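Local coordinates for protein desmoplakin (Homo sapiens, PDB 3R6N) that probably helps tie the desmosomal adhesion complex together, this plakin-domain fragment forming a rigid rod of four spectrin repeats with an SH3 domain, at residues M377-L391 with Q434-Q448. Sequence-based numbering, arbitrary orientation.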
loop_
_atom_site.group_PDB
_atom_site.type_symbol
_atom_site.label_atom_id
_atom_site.label_comp_id
_atom_site.label_asym_id
_atom_site.label_seq_id
_atom_site.Cartn_x
_atom_site.Cartn_y
_atom_site.Cartn_z
ATOM N N MET A 377 -11.332 37.599 -51.336
ATOM C CA MET A 377 -12.050 37.527 -52.603
ATOM C C MET A 377 -13.234 38.496 -52.640
ATOM O O MET A 377 -13.547 39.060 -53.685
ATOM C CB MET A 377 -12.505 36.093 -52.884
ATOM C CG MET A 377 -11.377 35.067 -52.834
ATOM S SD MET A 377 -10.090 35.337 -54.069
ATOM C CE MET A 377 -10.870 34.643 -55.524
ATOM N N ILE A 378 -13.888 38.690 -51.499
ATOM C CA ILE A 378 -14.993 39.637 -51.417
ATOM C C ILE A 378 -14.495 41.035 -51.750
ATOM O O ILE A 378 -15.144 41.780 -52.484
ATOM C CB ILE A 378 -15.632 39.665 -50.015
ATOM C CG1 ILE A 378 -16.011 38.251 -49.555
ATOM C CG2 ILE A 378 -16.841 40.595 -50.000
ATOM C CD1 ILE A 378 -16.989 37.542 -50.463
ATOM N N ASP A 379 -13.334 41.389 -51.207
ATOM C CA ASP A 379 -12.733 42.690 -51.477
ATOM C C ASP A 379 -12.268 42.811 -52.929
ATOM O O ASP A 379 -12.335 43.890 -53.521
ATOM C CB ASP A 379 -11.568 42.961 -50.516
ATOM C CG ASP A 379 -12.013 43.649 -49.236
ATOM O OD1 ASP A 379 -13.077 44.306 -49.248
ATOM O OD2 ASP A 379 -11.291 43.542 -48.220
ATOM N N ILE A 380 -11.799 41.702 -53.497
ATOM C CA ILE A 380 -11.329 41.693 -54.880
ATOM C C ILE A 380 -12.480 41.949 -55.852
ATOM O O ILE A 380 -12.308 42.628 -56.863
ATOM C CB ILE A 380 -10.630 40.362 -55.247
ATOM C CG1 ILE A 380 -9.446 40.088 -54.314
ATOM C CG2 ILE A 380 -10.158 40.385 -56.694
ATOM C CD1 ILE A 380 -8.271 41.008 -54.516
ATOM N N GLU A 381 -13.651 41.406 -55.543
ATOM C CA GLU A 381 -14.824 41.622 -56.380
ATOM C C GLU A 381 -15.304 43.067 -56.286
ATOM O O GLU A 381 -15.750 43.647 -57.276
ATOM C CB GLU A 381 -15.946 40.656 -55.999
ATOM C CG GLU A 381 -15.652 39.206 -56.346
ATOM C CD GLU A 381 -16.755 38.265 -55.902
ATOM O OE1 GLU A 381 -17.656 38.719 -55.164
ATOM O OE2 GLU A 381 -16.722 37.076 -56.291
ATOM N N LYS A 382 -15.209 43.644 -55.092
ATOM C CA LYS A 382 -15.569 45.042 -54.890
ATOM C C LYS A 382 -14.685 45.951 -55.738
ATOM O O LYS A 382 -15.176 46.859 -56.411
ATOM C CB LYS A 382 -15.456 45.424 -53.411
ATOM C CG LYS A 382 -16.478 44.746 -52.504
ATOM C CD LYS A 382 -16.302 45.161 -51.043
ATOM C CE LYS A 382 -16.588 46.643 -50.838
ATOM N NZ LYS A 382 -16.470 47.053 -49.407
ATOM N N ILE A 383 -13.379 45.694 -55.705
ATOM C CA ILE A 383 -12.408 46.496 -56.446
ATOM C C ILE A 383 -12.509 46.267 -57.952
ATOM O O ILE A 383 -12.398 47.201 -58.743
ATOM C CB ILE A 383 -10.962 46.197 -56.000
ATOM C CG1 ILE A 383 -10.751 46.605 -54.541
ATOM C CG2 ILE A 383 -9.967 46.921 -56.895
ATOM C CD1 ILE A 383 -9.314 46.480 -54.080
ATOM N N ARG A 384 -12.707 45.013 -58.342
ATOM C CA ARG A 384 -12.852 44.660 -59.748
ATOM C C ARG A 384 -14.073 45.344 -60.361
ATOM O O ARG A 384 -14.007 45.862 -61.473
ATOM C CB ARG A 384 -12.937 43.138 -59.910
ATOM C CG ARG A 384 -13.397 42.683 -61.286
ATOM C CD ARG A 384 -12.439 41.664 -61.892
ATOM N NE ARG A 384 -11.142 42.259 -62.203
ATOM C CZ ARG A 384 -10.887 42.960 -63.304
ATOM N NH1 ARG A 384 -11.842 43.157 -64.202
ATOM N NH2 ARG A 384 -9.678 43.467 -63.506
ATOM N N ALA A 385 -15.180 45.351 -59.623
ATOM C CA ALA A 385 -16.427 45.941 -60.101
ATOM C C ALA A 385 -16.413 47.474 -60.095
ATOM O O ALA A 385 -17.338 48.110 -60.611
ATOM C CB ALA A 385 -17.609 45.415 -59.294
ATOM N N MET A 386 -15.371 48.061 -59.507
ATOM C CA MET A 386 -15.248 49.515 -59.440
ATOM C C MET A 386 -15.047 50.149 -60.811
ATOM O O MET A 386 -14.090 49.825 -61.526
ATOM C CB MET A 386 -14.109 49.935 -58.504
ATOM C CG MET A 386 -14.368 49.696 -57.023
ATOM S SD MET A 386 -13.224 50.618 -55.970
ATOM C CE MET A 386 -11.654 50.158 -56.696
ATOM N N THR A 387 -15.960 51.053 -61.162
ATOM C CA THR A 387 -15.872 51.856 -62.379
ATOM C C THR A 387 -15.665 53.310 -61.979
ATOM O O THR A 387 -15.979 53.695 -60.852
ATOM C CB THR A 387 -17.217 51.831 -63.144
ATOM O OG1 THR A 387 -17.767 50.510 -63.097
ATOM C CG2 THR A 387 -17.011 52.250 -64.594
ATOM N N ILE A 388 -15.134 54.119 -62.886
ATOM C CA ILE A 388 -14.936 55.535 -62.601
ATOM C C ILE A 388 -16.253 56.255 -62.323
ATOM O O ILE A 388 -16.351 57.054 -61.393
ATOM C CB ILE A 388 -14.201 56.244 -63.760
ATOM C CG1 ILE A 388 -12.809 55.643 -63.946
ATOM C CG2 ILE A 388 -14.092 57.730 -63.479
ATOM C CD1 ILE A 388 -11.965 56.365 -64.972
ATOM N N ALA A 389 -17.260 55.960 -63.137
ATOM C CA ALA A 389 -18.583 56.538 -62.963
ATOM C C ALA A 389 -19.191 56.123 -61.627
ATOM O O ALA A 389 -19.814 56.929 -60.938
ATOM C CB ALA A 389 -19.488 56.131 -64.109
ATOM N N LYS A 390 -19.010 54.855 -61.270
ATOM C CA LYS A 390 -19.588 54.316 -60.046
ATOM C C LYS A 390 -18.959 54.955 -58.807
ATOM O O LYS A 390 -19.593 55.050 -57.755
ATOM C CB LYS A 390 -19.426 52.791 -60.010
ATOM C CG LYS A 390 -20.045 52.112 -58.793
ATOM C CD LYS A 390 -19.735 50.616 -58.777
ATOM C CE LYS A 390 -20.153 49.964 -57.464
ATOM N NZ LYS A 390 -19.798 48.515 -57.420
ATOM N N LEU A 391 -17.713 55.399 -58.947
ATOM C CA LEU A 391 -16.957 55.980 -57.838
ATOM C C LEU A 391 -17.538 57.308 -57.370
ATOM O O LEU A 391 -17.704 57.541 -56.173
ATOM C CB LEU A 391 -15.494 56.190 -58.240
ATOM C CG LEU A 391 -14.542 54.995 -58.211
ATOM C CD1 LEU A 391 -13.222 55.353 -58.875
ATOM C CD2 LEU A 391 -14.318 54.529 -56.781
ATOM N N GLN A 434 -4.151 37.928 -58.675
ATOM C CA GLN A 434 -5.439 38.604 -58.573
ATOM C C GLN A 434 -5.295 39.874 -57.744
ATOM O O GLN A 434 -5.878 40.910 -58.066
ATOM C CB GLN A 434 -6.483 37.684 -57.942
ATOM C CG GLN A 434 -6.649 36.362 -58.663
ATOM C CD GLN A 434 -7.844 35.575 -58.166
ATOM O OE1 GLN A 434 -8.968 36.079 -58.155
ATOM N NE2 GLN A 434 -7.608 34.335 -57.748
ATOM N N PHE A 435 -4.508 39.776 -56.677
ATOM C CA PHE A 435 -4.248 40.901 -55.784
ATOM C C PHE A 435 -3.476 42.008 -56.492
ATOM O O PHE A 435 -3.893 43.166 -56.496
ATOM C CB PHE A 435 -3.469 40.420 -54.556
ATOM C CG PHE A 435 -2.980 41.532 -53.666
ATOM C CD1 PHE A 435 -3.822 42.114 -52.733
ATOM C CD2 PHE A 435 -1.673 41.984 -53.756
ATOM C CE1 PHE A 435 -3.371 43.130 -51.913
ATOM C CE2 PHE A 435 -1.218 42.999 -52.939
ATOM C CZ PHE A 435 -2.067 43.573 -52.017
ATOM N N THR A 436 -2.345 41.643 -57.087
ATOM C CA THR A 436 -1.499 42.612 -57.767
ATOM C C THR A 436 -2.247 43.285 -58.921
ATOM O O THR A 436 -2.046 44.470 -59.192
ATOM C CB THR A 436 -0.180 41.970 -58.261
ATOM O OG1 THR A 436 0.718 42.991 -58.709
ATOM C CG2 THR A 436 -0.441 40.987 -59.389
ATOM N N ASP A 437 -3.119 42.530 -59.587
ATOM C CA ASP A 437 -3.958 43.082 -60.648
ATOM C C ASP A 437 -4.887 44.141 -60.074
ATOM O O ASP A 437 -4.826 45.310 -60.457
ATOM C CB ASP A 437 -4.788 41.987 -61.320
ATOM C CG ASP A 437 -3.970 41.125 -62.267
ATOM O OD1 ASP A 437 -2.723 41.179 -62.208
ATOM O OD2 ASP A 437 -4.580 40.385 -63.068
ATOM N N ALA A 438 -5.744 43.719 -59.148
ATOM C CA ALA A 438 -6.697 44.615 -58.503
ATOM C C ALA A 438 -5.997 45.811 -57.869
ATOM O O ALA A 438 -6.573 46.893 -57.763
ATOM C CB ALA A 438 -7.507 43.865 -57.462
ATOM N N GLN A 439 -4.754 45.611 -57.445
ATOM C CA GLN A 439 -3.970 46.700 -56.880
ATOM C C GLN A 439 -3.781 47.816 -57.897
ATOM O O GLN A 439 -3.992 48.987 -57.590
ATOM C CB GLN A 439 -2.612 46.200 -56.397
ATOM C CG GLN A 439 -2.512 46.066 -54.890
ATOM C CD GLN A 439 -1.089 45.825 -54.425
ATOM O OE1 GLN A 439 -0.310 45.153 -55.100
ATOM N NE2 GLN A 439 -0.742 46.381 -53.269
ATOM N N LYS A 440 -3.388 47.448 -59.112
ATOM C CA LYS A 440 -3.167 48.437 -60.158
ATOM C C LYS A 440 -4.464 48.895 -60.820
ATOM O O LYS A 440 -4.550 50.024 -61.300
ATOM C CB LYS A 440 -2.165 47.926 -61.196
ATOM C CG LYS A 440 -0.746 47.826 -60.662
ATOM C CD LYS A 440 0.282 47.828 -61.779
ATOM C CE LYS A 440 1.693 47.952 -61.223
ATOM N NZ LYS A 440 2.703 48.117 -62.303
ATOM N N HIS A 441 -5.473 48.028 -60.841
ATOM C CA HIS A 441 -6.777 48.414 -61.371
ATOM C C HIS A 441 -7.335 49.560 -60.542
ATOM O O HIS A 441 -8.167 50.337 -61.010
ATOM C CB HIS A 441 -7.754 47.237 -61.359
ATOM C CG HIS A 441 -9.134 47.594 -61.825
ATOM N ND1 HIS A 441 -9.456 47.736 -63.159
ATOM C CD2 HIS A 441 -10.271 47.845 -61.135
ATOM C CE1 HIS A 441 -10.734 48.054 -63.269
ATOM N NE2 HIS A 441 -11.252 48.126 -62.056
ATOM N N TYR A 442 -6.863 49.656 -59.302
ATOM C CA TYR A 442 -7.287 50.714 -58.397
ATOM C C TYR A 442 -6.531 52.008 -58.667
ATOM O O TYR A 442 -7.141 53.067 -58.805
ATOM C CB TYR A 442 -7.093 50.287 -56.940
ATOM C CG TYR A 442 -7.472 51.352 -55.935
ATOM C CD1 TYR A 442 -8.804 51.615 -55.644
ATOM C CD2 TYR A 442 -6.498 52.093 -55.276
ATOM C CE1 TYR A 442 -9.157 52.587 -54.725
ATOM C CE2 TYR A 442 -6.842 53.066 -54.355
ATOM C CZ TYR A 442 -8.173 53.310 -54.086
ATOM O OH TYR A 442 -8.521 54.278 -53.174
ATOM N N GLN A 443 -5.206 51.924 -58.742
ATOM C CA GLN A 443 -4.392 53.109 -58.989
ATOM C C GLN A 443 -4.589 53.627 -60.412
ATOM O O GLN A 443 -4.110 54.704 -60.769
ATOM C CB GLN A 443 -2.913 52.840 -58.703
ATOM C CG GLN A 443 -2.048 54.095 -58.747
ATOM C CD GLN A 443 -0.721 53.920 -58.040
ATOM O OE1 GLN A 443 -0.592 53.096 -57.133
ATOM N NE2 GLN A 443 0.275 54.699 -58.448
ATOM N N THR A 444 -5.298 52.851 -61.223
ATOM C CA THR A 444 -5.717 53.316 -62.535
ATOM C C THR A 444 -6.875 54.287 -62.362
ATOM O O THR A 444 -7.023 55.237 -63.126
ATOM C CB THR A 444 -6.164 52.154 -63.431
ATOM O OG1 THR A 444 -5.035 51.328 -63.736
ATOM C CG2 THR A 444 -6.758 52.683 -64.726
ATOM N N LEU A 445 -7.687 54.044 -61.340
ATOM C CA LEU A 445 -8.835 54.891 -61.051
ATOM C C LEU A 445 -8.475 55.987 -60.046
ATOM O O LEU A 445 -9.256 56.910 -59.817
ATOM C CB LEU A 445 -9.994 54.044 -60.518
ATOM C CG LEU A 445 -10.320 52.777 -61.315
ATOM C CD1 LEU A 445 -11.500 52.045 -60.696
ATOM C CD2 LEU A 445 -10.597 53.112 -62.771
ATOM N N VAL A 446 -7.291 55.879 -59.449
ATOM C CA VAL A 446 -6.818 56.875 -58.491
ATOM C C VAL A 446 -6.243 58.083 -59.217
ATOM O O VAL A 446 -6.281 59.209 -58.712
ATOM C CB VAL A 446 -5.737 56.294 -57.561
ATOM C CG1 VAL A 446 -5.130 57.386 -56.692
ATOM C CG2 VAL A 446 -6.319 55.193 -56.703
ATOM N N ILE A 447 -5.710 57.834 -60.409
ATOM C CA ILE A 447 -5.110 58.879 -61.228
ATOM C C ILE A 447 -6.155 59.553 -62.115
ATOM O O ILE A 447 -5.986 60.703 -62.524
ATOM C CB ILE A 447 -3.978 58.313 -62.113
ATOM C CG1 ILE A 447 -2.988 57.500 -61.272
ATOM C CG2 ILE A 447 -3.264 59.433 -62.854
ATOM C CD1 ILE A 447 -2.255 58.310 -60.223
ATOM N N GLN A 448 -7.240 58.838 -62.402
ATOM C CA GLN A 448 -8.277 59.341 -63.301
ATOM C C GLN A 448 -9.218 60.344 -62.637
ATOM O O GLN A 448 -9.948 61.059 -63.322
ATOM C CB GLN A 448 -9.096 58.188 -63.887
ATOM C CG GLN A 448 -8.290 57.174 -64.686
ATOM C CD GLN A 448 -7.596 57.777 -65.890
ATOM O OE1 GLN A 448 -8.098 58.716 -66.509
ATOM N NE2 GLN A 448 -6.429 57.236 -66.231
#
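His441 NE2 donates a weak hydrogen bond of 3.3 Å to Met386 O, bent to 155° at the hydrogen, where helix 340-384 leads into the short connection to helix 388-391. This carbonyl and that of Ile383 both lie at the edge of the imidazole ring, near its plane, Ile383 O approaching CD2. A trans chi1 of 177° swings the imidazole away from its own backbone N and out to these carbonyls. The guanidinium of Arg384 hangs beside the same ring, NH2 4.3 Å from ND1, without bonding to it; a positive charge there would probably disfavour protonation of the histidine.

Mostly apolar contacts continue from this bond in both directions along the helices. Toward the start of the segments, the CB of Ala438 fits between two isoleucine branches, 4.0 Å from Ile383 CG2 and 4.2 Å from Ile380 CD1. Farther out, the methyl of Met377 comes up to the amide of Gln434, their side chains crossing at about a right angle. In the other direction, Met386, bent at its last torsion, brings its CE in the ring plane to the edge of Tyr442, near CD1. Leu445 spreads its branches: CD1 faces Met386 CB, while CD2 packs 3.6 Å from Ile388 CG1, and its CB meets Leu391 CD1 at 3.9 Å.

The axes of helices 377-384 and 434-447 run in the same general direction, inclined by 34° and 9.6 Å apart at closest approach, as expected for two helices of a spectrin-like bundle, the family to which both segments belong. Helix 399-417 supplies the third side: Met400 and Ile403 touch Tyr442, Tyr410 stacks on Phe435, and Asp405 and His409 meet Asp379.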